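Local coordinates for alpha-L-arabinosidase (Xanthomonas axonopodis pv. citri, PDB 6D25), which probably releases L-arabinofuranosyl side groups from arabinoxylans, including doubly substituted internal xylose units, as a trimeric GH51 arabinofuranosidase, at residues T249-M252 and M253-S257. Residues are numbered along the deposited sequence; the frame is centred on the assembly and turned at random.
Sequences TEVM and MREAS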
# COMPACT_ATOMS: atom_id res chain seq x y z
N THR A 249 -9.43 16.87 -9.47
CA THR A 249 -10.87 16.76 -9.26
C THR A 249 -11.52 15.82 -10.29
O THR A 249 -12.35 15.03 -9.94
CB THR A 249 -11.53 18.15 -9.38
OG1 THR A 249 -10.87 19.00 -8.45
CG2 THR A 249 -13.01 18.13 -9.08
N GLU A 250 -11.15 15.97 -11.55
CA GLU A 250 -11.69 15.16 -12.62
C GLU A 250 -11.49 13.66 -12.30
O GLU A 250 -12.43 12.86 -12.42
CB GLU A 250 -11.01 15.54 -13.94
CG GLU A 250 -11.32 14.62 -15.08
CD GLU A 250 -12.66 14.87 -15.73
OE1 GLU A 250 -13.15 16.01 -15.68
OE2 GLU A 250 -13.19 13.90 -16.33
N VAL A 251 -10.26 13.26 -11.94
CA VAL A 251 -10.00 11.84 -11.74
C VAL A 251 -10.65 11.37 -10.45
O VAL A 251 -11.23 10.28 -10.44
CB VAL A 251 -8.49 11.54 -11.78
CG1 VAL A 251 -8.21 10.09 -11.41
CG2 VAL A 251 -7.95 11.86 -13.17
N MET A 252 -10.54 12.12 -9.36
CA MET A 252 -11.12 11.64 -8.11
C MET A 252 -12.63 11.45 -8.30
O MET A 252 -13.20 10.46 -7.80
CB MET A 252 -10.92 12.59 -6.93
CG MET A 252 -9.54 12.65 -6.43
SD MET A 252 -8.88 11.08 -5.71
CE MET A 252 -10.25 10.57 -4.72
N MET A 253 -13.30 12.39 -8.98
CA MET A 253 -14.75 12.27 -9.14
C MET A 253 -15.07 11.13 -10.12
O MET A 253 -15.97 10.32 -9.84
CB MET A 253 -15.35 13.61 -9.62
CG MET A 253 -15.31 14.69 -8.59
SD MET A 253 -16.16 14.31 -7.05
CE MET A 253 -17.85 14.43 -7.62
N ARG A 254 -14.37 11.07 -11.25
CA ARG A 254 -14.61 10.03 -12.24
C ARG A 254 -14.44 8.64 -11.58
O ARG A 254 -15.22 7.74 -11.82
CB ARG A 254 -13.62 10.10 -13.41
CG ARG A 254 -13.79 9.06 -14.51
CD ARG A 254 -12.67 9.26 -15.56
NE ARG A 254 -11.38 8.74 -15.08
CZ ARG A 254 -10.18 9.25 -15.35
NH1 ARG A 254 -10.05 10.30 -16.14
NH2 ARG A 254 -9.10 8.66 -14.87
N GLU A 255 -13.41 8.48 -10.77
CA GLU A 255 -13.02 7.17 -10.29
C GLU A 255 -13.71 6.83 -8.96
O GLU A 255 -13.84 5.64 -8.66
CB GLU A 255 -11.50 7.03 -10.09
CG GLU A 255 -10.73 7.10 -11.36
CD GLU A 255 -11.12 6.03 -12.39
OE1 GLU A 255 -11.40 4.91 -12.02
OE2 GLU A 255 -11.10 6.33 -13.58
N ALA A 256 -14.11 7.80 -8.16
CA ALA A 256 -14.46 7.49 -6.76
C ALA A 256 -15.69 8.25 -6.24
O ALA A 256 -15.95 8.15 -5.02
CB ALA A 256 -13.27 7.75 -5.86
N SER A 257 -16.42 9.01 -7.07
CA SER A 257 -17.50 9.84 -6.53
C SER A 257 -18.53 9.02 -5.74
O SER A 257 -19.13 9.55 -4.77
CB SER A 257 -18.21 10.65 -7.61
OG SER A 257 -18.83 9.78 -8.54
O HOH W 1 -11.66 11.87 -17.15
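Helix 246-256 joins strands 235-238 and 262-269 as a beta-alpha-beta unit of the (beta/alpha)8 barrel, the catalytic fold of GH51 enzymes, and Val-251 packs against Arg-254 and Glu-255 within its last turns. Helical i+4 to i backbone hydrogen bonds run from Met-253 N to Thr-249 O, Arg-254 N to Glu-250 O and Glu-255 N to Val-251 O, the last 2.8 Å long. The next bond, Ala-256 N to Met-252 O, is weak, its N-H...O angle down to 129°.

On the outer side Arg-254 starts extended, CG anti to the backbone N (chi1 -180°), then bends at chi3, which brings its guanidinium over Val-251; NH2 lies 3.8 Å from Val-251 CG2. One face of the group thus rests on the valine, while its edge meets Glu-255, whose CG lies 3.9 Å from Val-251 CG1. There NE donates nearly straight to Glu-255 OE2 at 2.9 Å, on the anti side of the carboxylate, and NH2 adds a weak bond to the same oxygen. A water joins Arg-254 NH1 (2.5 Å) to Glu-250 OE2 (2.7 Å), linking both acids through one arginine; Glu-250 OE2 also hydrogen-bonds Tyr-312 OH, and OE1 forms a salt bridge with Lys-311 NZ.

Val-251 and Met-252 lean on Val-212 of helix 212-224, Thr-249 and Glu-250 touch Ile-308 of helix 285-312, and Thr-249 and Met-253 pack inward on Leu-263 of strand 262-269.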